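Local coordinates for protein glycosyl hydrolase (Aspergillus fumigatus, PDB 2X8R) that probably cleaves bacterial peptidoglycan as a family 25 lysozyme, hydrolysing the beta-1,4 linkages between N-acetylmuramic acid and N-acetylglucosamine, at residues Tyr108-His120 with Trp142-Gly154. Numbering follows the deposited sequence.
Sequences YGLSHSQMVAWIH and WWNRCTGNAKGFG
In the TIM-barrel-like fold of this GH25 lysozyme, the helices that precede and follow strand 135-138 in the chain meet where the first turns of helix 112-130 cross the C-terminal end of helix 140-147. The short segments 112-120 and 142-147 have axes 9.0 Å apart at 114°, and the disulfide C107-C146 links the loop leading into helix 112-130 to the end of helix 140-147. At the crossing, the imidazole of H112 lies on the helix terminus: G148 N sits 3.3 Å above the ring plane, over its centre, while H112 NE2 donates to R145 O at 2.8 Å. That bond is bent (N-H...O 134°), and the donor stands above the carbonyl plane rather than on a lone pair. The neighbouring carbonyl, C146 O, is bridged to L110 O by a water that donates to both. Further into the interface, M115 leaves its helix with CG trans to the main-chain nitrogen, and two further bends in the chain turn SD to the rim of the W142 indole, 3.8 Å from CH2; the sulfur lies 82° off the ring normal, a Met-aromatic contact at the edge. I119 CD1 fills the angle between W143 CZ3 and T147 CG2, and its CG2 meets F153 CE1 at 3.7 Å. F153 also packs on strand residue I136 and, in one of two deposited conformers of H120, stacks face-to-face with the imidazole, so that stack is doubtful as a fixed feature. T147 OG1 accepts from A150 N, three residues on, an ST motif that fixes the turn after the helix, and donates to W143 O; W143 NE1 reaches A150 O in the ring plane. The turn thus held presents the A150 methyl CB to V116 CG2 at 3.5 Å, tighter than usual van der Waals contact.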
ATOM      1  N   TYR A 108      -7.961   9.610  13.775  1.00  9.01           N
ATOM      2  CA  TYR A 108      -6.866   9.464  14.747  1.00  9.11           C
ATOM      3  C   TYR A 108      -6.727  10.723  15.634  1.00  9.89           C
ATOM      4  O   TYR A 108      -5.674  10.977  16.222  1.00 10.37           O
ATOM      5  CB  TYR A 108      -5.519   9.151  14.026  1.00  9.21           C
ATOM      6  CG  TYR A 108      -5.570   7.875  13.175  1.00  8.27           C
ATOM      7  CD1 TYR A 108      -5.237   6.638  13.704  1.00  7.82           C
ATOM      8  CD2 TYR A 108      -5.932   7.934  11.812  1.00  7.41           C
ATOM      9  CE1 TYR A 108      -5.302   5.469  12.910  1.00  7.46           C
ATOM     10  CE2 TYR A 108      -6.002   6.800  11.019  1.00  7.63           C
ATOM     11  CZ  TYR A 108      -5.684   5.565  11.560  1.00  7.49           C
ATOM     12  OH  TYR A 108      -5.743   4.427  10.781  1.00  7.56           O
ATOM     13  N   GLY A 109      -7.771  11.552  15.647  1.00 10.24           N
ATOM     14  CA  GLY A 109      -7.784  12.762  16.469  1.00  9.87           C
ATOM     15  C   GLY A 109      -7.017  13.913  15.849  1.00 10.96           C
ATOM     16  O   GLY A 109      -6.833  14.980  16.479  1.00 10.66           O
ATOM     17  N   LEU A 110      -6.590  13.754  14.607  1.00  9.51           N
ATOM     18  CA  LEU A 110      -5.826  14.801  13.948  1.00  9.95           C
ATOM     19  C   LEU A 110      -6.748  15.662  13.081  1.00  9.69           C
ATOM     20  O   LEU A 110      -7.754  15.175  12.547  1.00 10.90           O
ATOM     21  CB  LEU A 110      -4.729  14.178  13.078  1.00 10.18           C
ATOM     22  CG  LEU A 110      -3.534  13.460  13.721  1.00 12.05           C
ATOM     23  CD1 LEU A 110      -2.413  13.452  12.669  1.00 13.56           C
ATOM     24  CD2 LEU A 110      -3.100  14.220  14.968  1.00 14.91           C
ATOM     25  N   SER A 111      -6.376  16.935  12.929  1.00  9.53           N
ATOM     26  CA  SER A 111      -7.030  17.853  12.022  1.00  9.50           C
ATOM     27  C   SER A 111      -6.568  17.596  10.603  1.00  9.32           C
ATOM     28  O   SER A 111      -5.620  16.843  10.383  1.00  9.23           O
ATOM     29  CB  SER A 111      -6.690  19.301  12.398  1.00  9.56           C
ATOM     30  OG  SER A 111      -5.326  19.623  12.081  1.00  9.20           O
ATOM     31  N   HIS A 112      -7.235  18.225   9.635  1.00  9.48           N
ATOM     32  CA  HIS A 112      -6.810  18.142   8.262  1.00  9.60           C
ATOM     33  C   HIS A 112      -5.359  18.577   8.143  1.00  9.90           C
ATOM     34  O   HIS A 112      -4.558  17.872   7.525  1.00  9.41           O
ATOM     35  CB  HIS A 112      -7.689  19.035   7.382  1.00 11.28           C
ATOM     36  CG  HIS A 112      -9.056  18.499   7.177  1.00 12.23           C
ATOM     37  ND1 HIS A 112      -9.978  19.123   6.360  1.00 14.32           N
ATOM     38  CD2 HIS A 112      -9.669  17.403   7.674  1.00 14.59           C
ATOM     39  CE1 HIS A 112     -11.100  18.423   6.363  1.00 13.15           C
ATOM     40  NE2 HIS A 112     -10.938  17.377   7.151  1.00 14.24           N
ATOM     41  N   SER A 113      -4.980  19.708   8.758  1.00 10.42           N
ATOM     42  CA  SER A 113      -3.617  20.161   8.496  1.00 10.84           C
ATOM     43  C   SER A 113      -2.620  19.247   9.170  1.00 10.22           C
ATOM     44  O   SER A 113      -1.518  19.053   8.654  1.00 10.03           O
ATOM     45  CB  SER A 113      -3.350  21.619   8.882  1.00 12.62           C
ATOM     46  OG  SER A 113      -3.754  21.858  10.194  1.00 16.63           O
ATOM     47  N   GLN A 114      -2.982  18.723  10.329  1.00  9.38           N
ATOM     48  CA  GLN A 114      -2.089  17.765  11.013  1.00  9.51           C
ATOM     49  C   GLN A 114      -1.905  16.483  10.225  1.00 10.19           C
ATOM     50  O   GLN A 114      -0.802  15.917  10.183  1.00  9.52           O
ATOM     51  CB  GLN A 114      -2.571  17.437  12.426  1.00 11.58           C
ATOM     52  CG  GLN A 114      -2.411  18.624  13.351  1.00 10.39           C
ATOM     53  CD  GLN A 114      -3.062  18.393  14.679  1.00 11.30           C
ATOM     54  OE1 GLN A 114      -4.166  17.837  14.755  1.00 10.82           O
ATOM     55  NE2 GLN A 114      -2.384  18.802  15.759  1.00 11.71           N
ATOM     56  N   MET A 115      -3.004  15.999   9.658  1.00  8.70           N
ATOM     57  CA  MET A 115      -2.966  14.734   8.915  1.00  8.72           C
ATOM     58  C   MET A 115      -2.179  14.926   7.626  1.00  8.66           C
ATOM     59  O   MET A 115      -1.329  14.097   7.273  1.00  8.89           O
ATOM     60  CB  MET A 115      -4.376  14.255   8.639  1.00  8.57           C
ATOM     61  CG  MET A 115      -4.447  12.873   7.965  1.00  8.19           C
ATOM     62  SD  MET A 115      -3.678  11.563   8.925  1.00  9.07           S
ATOM     63  CE  MET A 115      -4.948  11.364  10.166  1.00  9.26           C
ATOM     64  N   VAL A 116      -2.414  16.045   6.935  1.00  7.52           N
ATOM     65  CA  VAL A 116      -1.654  16.286   5.707  1.00  7.91           C
ATOM     66  C   VAL A 116      -0.139  16.354   6.028  1.00  7.33           C
ATOM     67  O   VAL A 116       0.697  15.768   5.314  1.00  6.91           O
ATOM     68  CB  VAL A 116      -2.213  17.506   4.977  1.00  7.62           C
ATOM     69  CG1 VAL A 116      -1.244  18.005   3.870  1.00  7.14           C
ATOM     70  CG2 VAL A 116      -3.647  17.153   4.434  1.00  7.66           C
ATOM     71  N   ALA A 117       0.213  17.012   7.130  1.00  7.32           N
ATOM     72  CA  ALA A 117       1.606  17.122   7.540  1.00  7.71           C
ATOM     73  C   ALA A 117       2.199  15.745   7.875  1.00  8.52           C
ATOM     74  O   ALA A 117       3.346  15.425   7.490  1.00  7.76           O
ATOM     75  CB  ALA A 117       1.725  18.080   8.773  1.00  7.52           C
ATOM     76  N   TRP A 118       1.410  14.942   8.585  1.00  7.87           N
ATOM     77  CA  TRP A 118       1.838  13.583   8.976  1.00  7.87           C
ATOM     78  C   TRP A 118       2.131  12.758   7.709  1.00  7.60           C
ATOM     79  O   TRP A 118       3.206  12.172   7.594  1.00  7.24           O
ATOM     80  CB  TRP A 118       0.771  12.883   9.837  1.00  8.08           C
ATOM     81  CG  TRP A 118       1.266  11.629  10.481  1.00  8.15           C
ATOM     82  CD1 TRP A 118       1.692  11.493  11.776  1.00  8.51           C
ATOM     83  CD2 TRP A 118       1.339  10.323   9.897  1.00  8.24           C
ATOM     84  NE1 TRP A 118       2.093  10.191  12.010  1.00  8.33           N
ATOM     85  CE2 TRP A 118       1.866   9.450  10.884  1.00  8.49           C
ATOM     86  CE3 TRP A 118       1.021   9.804   8.628  1.00  8.76           C
ATOM     87  CZ2 TRP A 118       2.100   8.082  10.640  1.00  9.00           C
ATOM     88  CZ3 TRP A 118       1.250   8.417   8.368  1.00  8.90           C
ATOM     89  CH2 TRP A 118       1.772   7.577   9.373  1.00  9.27           C
ATOM     90  N   ILE A 119       1.197  12.769   6.760  1.00  6.68           N
ATOM     91  CA  ILE A 119       1.390  11.981   5.519  1.00  6.75           C
ATOM     92  C   ILE A 119       2.567  12.513   4.701  1.00  7.71           C
ATOM     93  O   ILE A 119       3.383  11.725   4.194  1.00  7.79           O
ATOM     94  CB  ILE A 119       0.068  11.903   4.663  1.00  5.84           C
ATOM     95  CG1 ILE A 119      -1.082  11.309   5.479  1.00  5.41           C
ATOM     96  CG2 ILE A 119       0.267  11.043   3.369  1.00  5.99           C
ATOM     97  CD1 ILE A 119      -2.461  11.632   4.870  1.00  5.16           C
ATOM     98  N   HIS A 120       2.694  13.841   4.583  0.50  7.49           N
ATOM     99  CA  HIS A 120       3.888  14.395   3.948  0.50  7.77           C
ATOM    100  C   HIS A 120       5.174  13.925   4.651  0.50  8.04           C
ATOM    101  O   HIS A 120       6.144  13.500   3.996  0.50  8.15           O
ATOM    102  CB  HIS A 120       3.797  15.920   3.889  0.50  7.78           C
ATOM    103  CG  HIS A 120       3.125  16.439   2.655  0.50  7.68           C
ATOM    104  ND1 HIS A 120       2.045  17.288   2.697  0.50  8.11           N
ATOM    105  CD2 HIS A 120       3.402  16.253   1.343  0.50  7.31           C
ATOM    106  CE1 HIS A 120       1.691  17.612   1.464  0.50  7.56           C
ATOM    107  NE2 HIS A 120       2.493  16.987   0.624  0.50  7.16           N
ATOM    108  N   TRP A 142     -12.300   8.332   2.975  1.00  7.49           N
ATOM    109  CA  TRP A 142     -11.384   8.645   4.056  1.00  7.66           C
ATOM    110  C   TRP A 142     -10.525   9.881   3.729  1.00  7.02           C
ATOM    111  O   TRP A 142     -10.383  10.789   4.546  1.00  7.06           O
ATOM    112  CB  TRP A 142     -10.505   7.426   4.342  1.00  6.71           C
ATOM    113  CG  TRP A 142      -9.687   7.674   5.645  1.00  6.94           C
ATOM    114  CD1 TRP A 142     -10.007   7.270   6.896  1.00  6.95           C
ATOM    115  CD2 TRP A 142      -8.430   8.370   5.748  1.00  7.01           C
ATOM    116  NE1 TRP A 142      -9.021   7.670   7.797  1.00  6.67           N
ATOM    117  CE2 TRP A 142      -8.065   8.373   7.118  1.00  6.64           C
ATOM    118  CE3 TRP A 142      -7.604   9.029   4.823  1.00  6.99           C
ATOM    119  CZ2 TRP A 142      -6.871   8.987   7.591  1.00  7.32           C
ATOM    120  CZ3 TRP A 142      -6.438   9.660   5.274  1.00  6.87           C
ATOM    121  CH2 TRP A 142      -6.076   9.632   6.650  1.00  7.63           C
ATOM    122  N   TRP A 143      -9.981   9.925   2.506  1.00  6.76           N
ATOM    123  CA  TRP A 143      -9.155  11.027   2.080  1.00  7.50           C
ATOM    124  C   TRP A 143      -9.919  12.353   2.173  1.00  7.38           C
ATOM    125  O   TRP A 143      -9.361  13.369   2.620  1.00  7.76           O
ATOM    126  CB  TRP A 143      -8.653  10.809   0.644  1.00  7.94           C
ATOM    127  CG  TRP A 143      -7.485  11.657   0.316  1.00  8.55           C
ATOM    128  CD1 TRP A 143      -7.491  12.817  -0.427  1.00  8.60           C
ATOM    129  CD2 TRP A 143      -6.127  11.458   0.741  1.00  8.32           C
ATOM    130  NE1 TRP A 143      -6.206  13.347  -0.498  1.00  8.55           N
ATOM    131  CE2 TRP A 143      -5.351  12.521   0.181  1.00  8.32           C
ATOM    132  CE3 TRP A 143      -5.487  10.474   1.495  1.00  8.92           C
ATOM    133  CZ2 TRP A 143      -3.967  12.634   0.386  1.00  9.09           C
ATOM    134  CZ3 TRP A 143      -4.090  10.584   1.680  1.00  9.12           C
ATOM    135  CH2 TRP A 143      -3.356  11.660   1.130  1.00  8.92           C
ATOM    136  N   ASN A 144     -11.196  12.311   1.804  1.00  7.40           N
ATOM    137  CA  ASN A 144     -12.003  13.501   1.908  1.00  7.46           C
ATOM    138  C   ASN A 144     -12.191  13.893   3.370  1.00  7.81           C
ATOM    139  O   ASN A 144     -11.926  15.068   3.728  1.00  9.14           O
ATOM    140  CB  ASN A 144     -13.344  13.283   1.239  1.00  7.58           C
ATOM    141  CG  ASN A 144     -14.166  14.546   1.250  1.00  8.00           C
ATOM    142  OD1 ASN A 144     -13.771  15.549   0.645  1.00  7.67           O
ATOM    143  ND2 ASN A 144     -15.295  14.530   1.999  1.00  8.47           N
ATOM    144  N   ARG A 145     -12.578  12.930   4.210  1.00  8.32           N
ATOM    145  CA  ARG A 145     -12.883  13.264   5.610  1.00  9.08           C
ATOM    146  C   ARG A 145     -11.646  13.693   6.382  1.00  9.67           C
ATOM    147  O   ARG A 145     -11.697  14.674   7.146  1.00 11.48           O
ATOM    148  CB  ARG A 145     -13.555  12.120   6.355  1.00 10.17           C
ATOM    149  CG  ARG A 145     -13.809  12.408   7.868  1.00 10.83           C
ATOM    150  CD  ARG A 145     -14.546  11.239   8.520  1.00 13.66           C
ATOM    151  NE  ARG A 145     -15.776  10.955   7.786  1.00 15.07           N
ATOM    152  CZ  ARG A 145     -15.965   9.933   6.942  1.00 16.27           C
ATOM    153  NH1 ARG A 145     -15.010   9.025   6.734  1.00 13.93           N
ATOM    154  NH2 ARG A 145     -17.143   9.813   6.323  1.00 17.05           N
ATOM    155  N   CYS A 146     -10.546  12.967   6.197  1.00  9.10           N
ATOM    156  CA  CYS A 146      -9.433  13.176   7.119  1.00  8.99           C
ATOM    157  C   CYS A 146      -8.341  14.124   6.629  1.00  7.97           C
ATOM    158  O   CYS A 146      -7.502  14.532   7.425  1.00  8.38           O
ATOM    159  CB  CYS A 146      -8.837  11.823   7.521  1.00  8.23           C
ATOM    160  SG  CYS A 146      -9.996  10.771   8.459  1.00  9.00           S
ATOM    161  N   THR A 147      -8.346  14.433   5.338  1.00  8.10           N
ATOM    162  CA  THR A 147      -7.372  15.373   4.778  1.00  8.31           C
ATOM    163  C   THR A 147      -8.001  16.606   4.149  1.00  9.17           C
ATOM    164  O   THR A 147      -7.276  17.500   3.666  1.00 10.60           O
ATOM    165  CB  THR A 147      -6.368  14.739   3.744  1.00  7.41           C
ATOM    166  OG1 THR A 147      -7.026  14.509   2.486  1.00  7.67           O
ATOM    167  CG2 THR A 147      -5.809  13.424   4.290  1.00  7.74           C
ATOM    168  N   GLY A 148      -9.332  16.668   4.135  1.00  9.77           N
ATOM    169  CA  GLY A 148     -10.021  17.709   3.348  1.00  9.31           C
ATOM    170  C   GLY A 148      -9.828  17.525   1.850  1.00 11.10           C
ATOM    171  O   GLY A 148      -9.776  18.509   1.086  1.00 11.67           O
ATOM    172  N   ASN A 149      -9.708  16.268   1.432  1.00 10.15           N
ATOM    173  CA  ASN A 149      -9.436  15.887   0.038  1.00 10.30           C
ATOM    174  C   ASN A 149      -8.179  16.526  -0.519  1.00 10.42           C
ATOM    175  O   ASN A 149      -8.170  17.081  -1.616  1.00  9.75           O
ATOM    176  CB  ASN A 149     -10.643  16.180  -0.863  1.00 10.14           C
ATOM    177  CG  ASN A 149     -10.621  15.376  -2.121  1.00 10.71           C
ATOM    178  OD1 ASN A 149     -10.096  14.259  -2.145  1.00 10.22           O
ATOM    179  ND2 ASN A 149     -11.202  15.925  -3.195  1.00 11.44           N
ATOM    180  N   ALA A 150      -7.111  16.444   0.260  1.00 10.49           N
ATOM    181  CA  ALA A 150      -5.921  17.214   0.008  1.00 11.10           C
ATOM    182  C   ALA A 150      -5.244  16.889  -1.324  1.00 11.05           C
ATOM    183  O   ALA A 150      -5.097  15.723  -1.733  1.00 10.54           O
ATOM    184  CB  ALA A 150      -4.905  17.022   1.184  1.00 10.71           C
ATOM    185  N   LYS A 151      -4.807  17.949  -1.994  1.00 11.80           N
ATOM    186  CA  LYS A 151      -3.953  17.841  -3.177  1.00 11.77           C
ATOM    187  C   LYS A 151      -2.500  17.777  -2.723  1.00 12.68           C
ATOM    188  O   LYS A 151      -2.225  17.809  -1.510  1.00 13.36           O
ATOM    189  CB  LYS A 151      -4.211  19.051  -4.091  1.00 12.50           C
ATOM    190  CG  LYS A 151      -5.715  19.184  -4.394  1.00 15.94           C
ATOM    191  CD  LYS A 151      -5.991  20.370  -5.298  1.00 18.74           C
ATOM    192  CE  LYS A 151      -7.384  20.259  -5.892  1.00 22.76           C
ATOM    193  NZ  LYS A 151      -7.558  21.477  -6.719  1.00 31.73           N
ATOM    194  N   GLY A 152      -1.583  17.628  -3.684  1.00 12.09           N
ATOM    195  CA  GLY A 152      -0.138  17.666  -3.406  1.00 11.75           C
ATOM    196  C   GLY A 152       0.564  16.325  -3.418  1.00 11.67           C
ATOM    197  O   GLY A 152       1.809  16.268  -3.341  1.00 12.68           O
ATOM    198  N   PHE A 153      -0.186  15.226  -3.568  1.00 10.52           N
ATOM    199  CA  PHE A 153       0.464  13.884  -3.526  1.00 10.86           C
ATOM    200  C   PHE A 153       0.312  13.150  -4.843  1.00 12.02           C
ATOM    201  O   PHE A 153       0.983  12.133  -5.068  1.00 11.85           O
ATOM    202  CB  PHE A 153      -0.169  12.998  -2.437  1.00 10.37           C
ATOM    203  CG  PHE A 153      -0.002  13.534  -1.031  1.00 10.31           C
ATOM    204  CD1 PHE A 153       1.113  13.173  -0.280  1.00 10.30           C
ATOM    205  CD2 PHE A 153      -0.949  14.396  -0.484  1.00 10.79           C
ATOM    206  CE1 PHE A 153       1.298  13.684   1.045  1.00 11.86           C
ATOM    207  CE2 PHE A 153      -0.816  14.887   0.819  1.00 11.84           C
ATOM    208  CZ  PHE A 153       0.350  14.542   1.586  1.00 11.82           C
ATOM    209  N   GLY A 154      -0.577  13.656  -5.695  1.00 11.26           N
ATOM    210  CA  GLY A 154      -0.993  13.000  -6.909  1.00 13.25           C
ATOM    211  C   GLY A 154       0.056  12.829  -7.976  1.00 13.84           C
ATOM    212  O   GLY A 154       0.057  11.829  -8.712  1.00 16.26           O
TER
HETATM  213  O   HOH W   1      -8.600  15.162   9.941  1.00 11.72           O